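Local coordinates for oxalate--CoA ligase (Arabidopsis thaliana, PDB 5IE2), which belongs to the ANL superfamily of AMP-binding enzymes, in which a large N-terminal part is followed by a small C-terminal domain, at residues L413-G417 / Y449-I453; K420-V426 / L478-P484; V429-P434 / I470-C474. All blocks are in the same frame, centred on the assembly; numbering follows the deposited sequence.

Contact 1. Residues L413-G417 / Y449-I453; sequences LINRG and YGEEI
Arg416 lays its guanidinium flat over the ring of Tyr449, with CZ almost above the ring centre and 3.8 Å from the centroid, the planes tilted by only 24°. This is a cation-pi stack, and the two side chains run the same way, side by side. The arginine reaches it with the chain extended as far as NE, CG anti to the backbone N (chi1 -178°), and the guanidinium turned about the last bond. Glu452 meets the edge of the same group: Arg416 NE gives a 2.8 Å salt-bridge hydrogen bond to Glu452 OE2, arriving on the syn side of the carboxylate. The other carboxylate oxygen, Glu452 OE1, accepts from the backbone N of Ile453, so both ends of the carboxylate are held. Here the short hairpin 414-416/419-421 crosses the start of strand 450-459, a member of the three-stranded sheet of the C-terminal domain; the axes of 414-416 and 450-453 lie at 112°. Asn415 N points almost straight at Glu451 OE2, 2.9 Å away, meeting it from above the carboxylate plane, while Gly417 N donates to Tyr449 O at 2.9 Å. Glu451 O has no conventional partner and is approached by Arg416 CA at 3.4 Å, a CA-H...O contact. On the buried side, Ile414 CD1 packs on Ile453 CB at 3.8 Å, the two side chains crossing at about a right angle.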
loop_
_atom_site.group_PDB
_atom_site.type_symbol
_atom_site.label_atom_id
_atom_site.label_comp_id
_atom_site.label_asym_id
_atom_site.label_seq_id
_atom_site.Cartn_x
_atom_site.Cartn_y
_atom_site.Cartn_z
ATOM N N LEU A 413 5.694 -17.683 11.153
ATOM C CA LEU A 413 6.973 -18.239 11.593
ATOM C C LEU A 413 6.856 -19.753 11.654
ATOM O O LEU A 413 5.803 -20.299 12.038
ATOM C CB LEU A 413 7.396 -17.707 12.948
ATOM C CG LEU A 413 7.551 -16.179 13.055
ATOM C CD1 LEU A 413 8.065 -15.792 14.445
ATOM C CD2 LEU A 413 8.509 -15.677 12.005
ATOM N N ILE A 414 7.929 -20.443 11.310
ATOM C CA ILE A 414 7.863 -21.896 11.209
ATOM C C ILE A 414 8.455 -22.564 12.423
ATOM O O ILE A 414 9.636 -22.424 12.717
ATOM C CB ILE A 414 8.559 -22.343 9.916
ATOM C CG1 ILE A 414 7.869 -21.690 8.735
ATOM C CG2 ILE A 414 8.545 -23.849 9.788
ATOM C CD1 ILE A 414 8.598 -21.856 7.430
ATOM N N ASN A 415 7.632 -23.278 13.177
ATOM C CA ASN A 415 8.133 -23.834 14.420
ATOM C C ASN A 415 8.584 -25.295 14.261
ATOM O O ASN A 415 7.803 -26.236 14.450
ATOM C CB ASN A 415 7.083 -23.696 15.518
ATOM C CG ASN A 415 7.672 -23.918 16.901
ATOM O OD1 ASN A 415 8.787 -24.437 17.040
ATOM N ND2 ASN A 415 6.932 -23.515 17.936
ATOM N N ARG A 416 9.862 -25.463 13.925
ATOM C CA ARG A 416 10.439 -26.768 13.626
ATOM C C ARG A 416 11.152 -27.349 14.840
ATOM O O ARG A 416 12.281 -26.962 15.164
ATOM C CB ARG A 416 11.397 -26.660 12.442
ATOM C CG ARG A 416 12.009 -28.010 12.040
ATOM C CD ARG A 416 12.939 -27.872 10.819
ATOM N NE ARG A 416 13.491 -29.147 10.321
ATOM C CZ ARG A 416 14.506 -29.794 10.893
ATOM N NH1 ARG A 416 15.027 -29.338 12.020
ATOM N NH2 ARG A 416 14.978 -30.917 10.367
ATOM N N GLY A 417 10.474 -28.247 15.555
ATOM C CA GLY A 417 11.068 -28.879 16.705
ATOM C C GLY A 417 11.590 -27.925 17.759
ATOM O O GLY A 417 12.653 -28.149 18.346
ATOM N N TYR A 449 8.556 -32.908 13.484
ATOM C CA TYR A 449 8.977 -31.623 14.048
ATOM C C TYR A 449 7.817 -30.681 14.332
ATOM O O TYR A 449 8.023 -29.567 14.845
ATOM C CB TYR A 449 9.969 -30.923 13.117
ATOM C CG TYR A 449 11.250 -31.688 12.928
ATOM C CD1 TYR A 449 11.525 -32.319 11.725
ATOM C CD2 TYR A 449 12.179 -31.777 13.943
ATOM C CE1 TYR A 449 12.681 -32.998 11.538
ATOM C CE2 TYR A 449 13.350 -32.483 13.765
ATOM C CZ TYR A 449 13.595 -33.091 12.557
ATOM O OH TYR A 449 14.762 -33.809 12.372
ATOM N N GLY A 450 6.608 -31.108 13.976
ATOM C CA GLY A 450 5.424 -30.282 14.140
ATOM C C GLY A 450 5.203 -29.460 12.887
ATOM O O GLY A 450 4.192 -29.601 12.204
ATOM N N GLU A 451 6.153 -28.576 12.587
ATOM C CA GLU A 451 6.129 -27.838 11.331
ATOM C C GLU A 451 7.476 -28.005 10.626
ATOM O O GLU A 451 8.500 -28.225 11.267
ATOM C CB GLU A 451 5.792 -26.368 11.583
ATOM C CG GLU A 451 4.404 -26.178 12.163
ATOM C CD GLU A 451 4.142 -24.769 12.680
ATOM O OE1 GLU A 451 3.114 -24.586 13.384
ATOM O OE2 GLU A 451 4.935 -23.842 12.390
ATOM N N GLU A 452 7.453 -27.927 9.304
ATOM C CA GLU A 452 8.657 -28.013 8.505
ATOM C C GLU A 452 8.620 -26.861 7.514
ATOM O O GLU A 452 7.573 -26.306 7.233
ATOM C CB GLU A 452 8.730 -29.387 7.810
ATOM C CG GLU A 452 9.999 -29.703 7.008
ATOM C CD GLU A 452 11.281 -29.465 7.802
ATOM O OE1 GLU A 452 11.824 -28.337 7.699
ATOM O OE2 GLU A 452 11.743 -30.379 8.526
ATOM N N ILE A 453 9.771 -26.484 6.995
ATOM C CA ILE A 453 9.811 -25.475 5.959
ATOM C C ILE A 453 9.902 -26.126 4.567
ATOM O O ILE A 453 10.686 -27.060 4.363
ATOM C CB ILE A 453 10.999 -24.509 6.158
ATOM C CG1 ILE A 453 11.108 -23.552 4.975
ATOM C CG2 ILE A 453 12.316 -25.306 6.407
ATOM C CD1 ILE A 453 12.003 -22.361 5.271
#

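Contact 2. Residues K420-V426 / L478-P484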
loop_
_atom_site.group_PDB
_atom_site.type_symbol
_atom_site.label_atom_id
_atom_site.label_comp_id
_atom_site.label_asym_id
_atom_site.label_seq_id
_atom_site.Cartn_x
_atom_site.Cartn_y
_atom_site.Cartn_z
ATOM N N LYS A 420 12.370 -21.657 15.698
ATOM C CA LYS A 420 11.538 -20.892 14.784
ATOM C C LYS A 420 12.347 -20.429 13.568
ATOM O O LYS A 420 13.455 -19.903 13.698
ATOM C CB LYS A 420 10.880 -19.699 15.484
ATOM C CG LYS A 420 10.021 -20.112 16.676
ATOM C CD LYS A 420 9.016 -19.025 17.007
ATOM C CE LYS A 420 7.981 -19.529 18.003
ATOM N NZ LYS A 420 8.674 -20.160 19.172
ATOM N N ILE A 421 11.811 -20.699 12.390
ATOM C CA ILE A 421 12.421 -20.286 11.139
ATOM C C ILE A 421 11.660 -19.113 10.567
ATOM O O ILE A 421 10.415 -19.081 10.537
ATOM C CB ILE A 421 12.474 -21.430 10.107
ATOM C CG1 ILE A 421 13.149 -22.656 10.725
ATOM C CG2 ILE A 421 13.162 -20.964 8.792
ATOM C CD1 ILE A 421 12.895 -23.953 9.907
ATOM N N SER A 422 12.418 -18.112 10.125
ATOM C CA SER A 422 11.850 -16.953 9.436
ATOM C C SER A 422 11.747 -17.158 7.943
ATOM O O SER A 422 12.766 -17.231 7.262
ATOM C CB SER A 422 12.717 -15.723 9.683
ATOM O OG SER A 422 12.379 -14.715 8.748
ATOM N N PRO A 423 10.522 -17.198 7.406
ATOM C CA PRO A 423 10.358 -17.343 5.957
ATOM C C PRO A 423 10.940 -16.153 5.171
ATOM O O PRO A 423 11.413 -16.340 4.053
ATOM C CB PRO A 423 8.828 -17.395 5.771
ATOM C CG PRO A 423 8.294 -17.818 7.082
ATOM C CD PRO A 423 9.242 -17.289 8.135
ATOM N N ILE A 424 10.901 -14.966 5.762
ATOM C CA ILE A 424 11.557 -13.769 5.177
ATOM C C ILE A 424 13.040 -14.034 4.863
ATOM O O ILE A 424 13.552 -13.758 3.749
ATOM C CB ILE A 424 11.454 -12.558 6.176
ATOM C CG1 ILE A 424 10.021 -12.045 6.193
ATOM C CG2 ILE A 424 12.436 -11.402 5.807
ATOM C CD1 ILE A 424 9.851 -10.820 7.099
ATOM N N GLU A 425 13.728 -14.569 5.871
ATOM C CA GLU A 425 15.172 -14.826 5.762
ATOM C C GLU A 425 15.461 -15.822 4.621
ATOM O O GLU A 425 16.398 -15.658 3.764
ATOM C CB GLU A 425 15.739 -15.373 7.085
ATOM C CG GLU A 425 17.244 -15.610 7.033
ATOM C CD GLU A 425 17.862 -16.250 8.301
ATOM O OE1 GLU A 425 17.127 -16.696 9.211
ATOM O OE2 GLU A 425 19.115 -16.324 8.351
ATOM N N VAL A 426 14.671 -16.894 4.623
ATOM C CA VAL A 426 14.897 -17.946 3.616
ATOM C C VAL A 426 14.553 -17.426 2.206
ATOM O O VAL A 426 15.323 -17.684 1.266
ATOM C CB VAL A 426 14.098 -19.227 3.945
ATOM C CG1 VAL A 426 14.272 -20.287 2.862
ATOM C CG2 VAL A 426 14.528 -19.798 5.265
ATOM N N LEU A 478 22.609 -21.159 4.669
ATOM C CA LEU A 478 21.676 -21.165 5.832
ATOM C C LEU A 478 22.099 -22.276 6.783
ATOM O O LEU A 478 22.612 -23.275 6.318
ATOM C CB LEU A 478 20.224 -21.399 5.364
ATOM C CG LEU A 478 19.545 -20.313 4.558
ATOM C CD1 LEU A 478 18.345 -20.844 3.862
ATOM C CD2 LEU A 478 19.092 -19.224 5.551
ATOM N N ALA A 479 21.900 -22.110 8.099
ATOM C CA ALA A 479 22.027 -23.220 9.052
ATOM C C ALA A 479 21.143 -24.373 8.559
ATOM O O ALA A 479 20.043 -24.110 8.075
ATOM C CB ALA A 479 21.589 -22.769 10.477
ATOM N N ALA A 480 21.571 -25.623 8.764
ATOM C CA ALA A 480 20.911 -26.764 8.106
ATOM C C ALA A 480 19.418 -26.816 8.459
ATOM O O ALA A 480 18.606 -27.113 7.592
ATOM C CB ALA A 480 21.603 -28.061 8.455
ATOM N N PHE A 481 19.042 -26.472 9.693
ATOM C CA PHE A 481 17.636 -26.634 10.094
ATOM C C PHE A 481 16.696 -25.702 9.329
ATOM O O PHE A 481 15.488 -25.958 9.269
ATOM C CB PHE A 481 17.449 -26.449 11.613
ATOM C CG PHE A 481 17.402 -25.021 12.078
ATOM C CD1 PHE A 481 16.190 -24.350 12.205
ATOM C CD2 PHE A 481 18.571 -24.363 12.441
ATOM C CE1 PHE A 481 16.127 -23.005 12.659
ATOM C CE2 PHE A 481 18.524 -23.029 12.919
ATOM C CZ PHE A 481 17.291 -22.346 13.026
ATOM N N LYS A 482 17.229 -24.639 8.710
ATOM C CA LYS A 482 16.419 -23.668 7.997
ATOM C C LYS A 482 16.173 -24.025 6.524
ATOM O O LYS A 482 15.375 -23.388 5.834
ATOM C CB LYS A 482 17.069 -22.272 8.036
ATOM C CG LYS A 482 17.347 -21.749 9.438
ATOM C CD LYS A 482 17.979 -20.335 9.341
ATOM C CE LYS A 482 18.313 -19.817 10.727
ATOM N NZ LYS A 482 19.000 -18.528 10.518
ATOM N N VAL A 483 16.872 -25.050 6.053
ATOM C CA VAL A 483 16.839 -25.395 4.626
ATOM C C VAL A 483 15.498 -26.043 4.224
ATOM O O VAL A 483 15.124 -27.026 4.842
ATOM C CB VAL A 483 17.984 -26.369 4.302
ATOM C CG1 VAL A 483 18.017 -26.698 2.782
ATOM C CG2 VAL A 483 19.285 -25.747 4.717
ATOM N N PRO A 484 14.808 -25.511 3.194
ATOM C CA PRO A 484 13.535 -26.112 2.754
ATOM C C PRO A 484 13.717 -27.625 2.458
ATOM O O PRO A 484 14.649 -28.042 1.762
ATOM C CB PRO A 484 13.177 -25.333 1.484
ATOM C CG PRO A 484 13.879 -23.970 1.655
ATOM C CD PRO A 484 15.159 -24.298 2.426
#
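Lys482 bridges from a 3-10 turn to the beta-strand-to-helix corner of the C-terminal domain in this ANL enzyme. Lys482 CB lies 4.2 Å from Ile421 CG2. CG then sits over the centre of the ring of Phe481, the residue just before it, and so passes the aromatic face on its way out. With the remaining chain extended, Lys482 CD and CE run past Glu425 OE1, and NZ ends 2.9 Å from that oxygen in a salt bridge, with a weak second bond to OE2. OE1 is met on its syn side, and the two side chains cross at about a right angle. The backbone of Glu425 is held in the first turn of helix 423-430, where Ser422 is the N-cap: Ser422 OG accepts from Glu425 N at 3.2 Å and is also bonded to Val407 O. Most of the remaining contact is made by apolar side chains. Ile421 CG1 touches Phe481 CE1 at 3.6 Å as the side chains slide past each other in opposite directions, and Ile421 CD1 approaches Phe481 O. Val426 splits its branches: CG2 lies against Lys482 O and Leu478 CD1, whereas Val426 CG1 rests against Pro484 CG at 3.9 Å.

Contact 3. Residues V429-P434 / I470-C474; sequences VLLTHP and IKAFC
His433 turns the CD2 edge of its imidazole into the face of Phe473, CD2 lying 3.5 Å from Phe473 CG. The rings form an edge-to-face pair, centroids 4.9 Å apart and planes at 68°. Both side chains leave the backbone with CG opposite the N (chi1 -175° for His433), which sends the phenyl outward from helix 467-477 toward the turn of Leu430 to His433. That type I turn curls round the phenyl: His433 CA stands over the same face of the ring as the imidazole edge, 4.0 Å from the centroid. The imidazole in turn is sandwiched, with Ile470 CD1 over one face at 4.2 Å from its centroid and Pro434 CD over the other. Its ND1 accepts from Asp435 N, which helps fix the ring's rotation and suggests that in the neutral form the proton sits on NE2. Thr432 adopts the rotamer with OG1 between the backbone N and carbonyl carbon (chi1 69°), and OG1 donates a 2.8 Å hydrogen bond to Val429 O, in the carbonyl plane. The same carbonyl also takes the bond from Thr432 N. Deeper in, Leu430 CD2 fits against both Ile470 CG2 (3.7 Å) and Cys474 SG (3.5 Å), joining helix 423-430 to helix 467-477. Because the Thr432 hydroxyl is a donor, its OG1, 3.2 Å from Phe473 CZ and near the ring plane, probably presents lone-pair density to the ring's weakly positive C-H edge, just as the imidazole C-H meets its electron-rich face.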
loop_
_atom_site.group_PDB
_atom_site.type_symbol
_atom_site.label_atom_id
_atom_site.label_comp_id
_atom_site.label_asym_id
_atom_site.label_seq_id
_atom_site.Cartn_x
_atom_site.Cartn_y
_atom_site.Cartn_z
ATOM N N VAL A 429 17.332 -15.613 0.740
ATOM C CA VAL A 429 18.388 -16.491 0.175
ATOM C C VAL A 429 17.975 -17.072 -1.187
ATOM O O VAL A 429 18.782 -17.125 -2.125
ATOM C CB VAL A 429 18.766 -17.633 1.171
ATOM C CG1 VAL A 429 19.526 -18.792 0.457
ATOM C CG2 VAL A 429 19.593 -17.075 2.388
ATOM N N LEU A 430 16.736 -17.517 -1.316
ATOM C CA LEU A 430 16.295 -18.133 -2.591
ATOM C C LEU A 430 16.484 -17.189 -3.747
ATOM O O LEU A 430 16.909 -17.588 -4.840
ATOM C CB LEU A 430 14.831 -18.509 -2.521
ATOM C CG LEU A 430 14.588 -19.627 -1.515
ATOM C CD1 LEU A 430 13.064 -19.843 -1.327
ATOM C CD2 LEU A 430 15.319 -20.876 -2.024
ATOM N N LEU A 431 16.144 -15.921 -3.524
ATOM C CA LEU A 431 16.276 -14.953 -4.616
ATOM C C LEU A 431 17.729 -14.676 -5.064
ATOM O O LEU A 431 17.936 -14.025 -6.101
ATOM C CB LEU A 431 15.634 -13.609 -4.202
ATOM C CG LEU A 431 14.113 -13.664 -4.089
ATOM C CD1 LEU A 431 13.522 -12.274 -3.735
ATOM C CD2 LEU A 431 13.467 -14.175 -5.376
ATOM N N THR A 432 18.718 -15.097 -4.273
ATOM C CA THR A 432 20.117 -14.899 -4.692
ATOM C C THR A 432 20.614 -16.041 -5.578
ATOM O O THR A 432 21.722 -15.957 -6.108
ATOM C CB THR A 432 21.108 -14.747 -3.516
ATOM O OG1 THR A 432 21.253 -15.980 -2.812
ATOM C CG2 THR A 432 20.635 -13.690 -2.524
ATOM N N HIS A 433 19.833 -17.106 -5.720
ATOM C CA HIS A 433 20.275 -18.183 -6.611
ATOM C C HIS A 433 20.242 -17.657 -8.038
ATOM O O HIS A 433 19.261 -17.054 -8.437
ATOM C CB HIS A 433 19.399 -19.414 -6.490
ATOM C CG HIS A 433 19.888 -20.568 -7.307
ATOM N ND1 HIS A 433 19.808 -20.595 -8.683
ATOM C CD2 HIS A 433 20.493 -21.723 -6.943
ATOM C CE1 HIS A 433 20.334 -21.720 -9.133
ATOM N NE2 HIS A 433 20.745 -22.431 -8.097
ATOM N N PRO A 434 21.320 -17.889 -8.814
ATOM C CA PRO A 434 21.462 -17.301 -10.162
ATOM C C PRO A 434 20.282 -17.566 -11.079
ATOM O O PRO A 434 19.969 -16.711 -11.926
ATOM C CB PRO A 434 22.713 -18.000 -10.726
ATOM C CG PRO A 434 23.486 -18.425 -9.545
ATOM C CD PRO A 434 22.500 -18.668 -8.407
ATOM N N ILE A 470 18.571 -26.282 -5.692
ATOM C CA ILE A 470 18.071 -25.243 -4.759
ATOM C C ILE A 470 18.444 -25.590 -3.339
ATOM O O ILE A 470 18.928 -24.754 -2.575
ATOM C CB ILE A 470 16.550 -25.082 -4.839
ATOM C CG1 ILE A 470 16.137 -24.563 -6.218
ATOM C CG2 ILE A 470 16.058 -24.082 -3.756
ATOM C CD1 ILE A 470 16.751 -23.204 -6.580
ATOM N N LYS A 471 18.216 -26.841 -2.980
ATOM C CA LYS A 471 18.538 -27.272 -1.650
ATOM C C LYS A 471 20.038 -27.153 -1.383
ATOM O O LYS A 471 20.420 -26.676 -0.329
ATOM C CB LYS A 471 18.041 -28.703 -1.411
ATOM C CG LYS A 471 16.515 -28.765 -1.230
ATOM C CD LYS A 471 16.034 -30.198 -0.945
ATOM C CE LYS A 471 16.257 -30.588 0.497
ATOM N NZ LYS A 471 15.641 -31.918 0.847
ATOM N N ALA A 472 20.886 -27.583 -2.317
ATOM C CA ALA A 472 22.332 -27.495 -2.115
ATOM C C ALA A 472 22.799 -26.039 -1.908
ATOM O O ALA A 472 23.643 -25.713 -1.008
ATOM C CB ALA A 472 23.070 -28.134 -3.324
ATOM N N PHE A 473 22.233 -25.171 -2.742
ATOM C CA PHE A 473 22.537 -23.757 -2.664
ATOM C C PHE A 473 22.114 -23.202 -1.281
ATOM O O PHE A 473 22.866 -22.485 -0.617
ATOM C CB PHE A 473 21.837 -23.019 -3.800
ATOM C CG PHE A 473 22.081 -21.536 -3.798
ATOM C CD1 PHE A 473 23.209 -20.995 -4.422
ATOM C CD2 PHE A 473 21.186 -20.678 -3.159
ATOM C CE1 PHE A 473 23.413 -19.599 -4.429
ATOM C CE2 PHE A 473 21.401 -19.334 -3.131
ATOM C CZ PHE A 473 22.503 -18.777 -3.774
ATOM N N CYS A 474 20.895 -23.524 -0.863
ATOM C CA CYS A 474 20.407 -23.125 0.465
ATOM C C CYS A 474 21.314 -23.643 1.568
ATOM O O CYS A 474 21.569 -22.931 2.521
ATOM C CB CYS A 474 18.987 -23.627 0.707
ATOM S SG CYS A 474 17.754 -22.698 -0.256
#

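Overall arrangement
All three contacts belong to the small C-terminal domain, with contact 2 in the middle: its centre is 10 Å from that of contact 1 and 12 Å from that of contact 3, these two being 20 Å apart. Contacts 1 and 2 share the hairpin of strands 414-416 and 419-421, joined by a probable hydrogen bond from Ile421 N to Ile414 O, while contacts 2 and 3 share helix 423-430. Along the chain the first segments follow one another, then 449-453, 470-474 and 478-484, so contact 1 interleaves with both others and contact 3 falls within the span of contact 2. Sequence-distant pieces are thereby tied into one unit, with the side chain of Leu413 about 10 Å from the bound ATP.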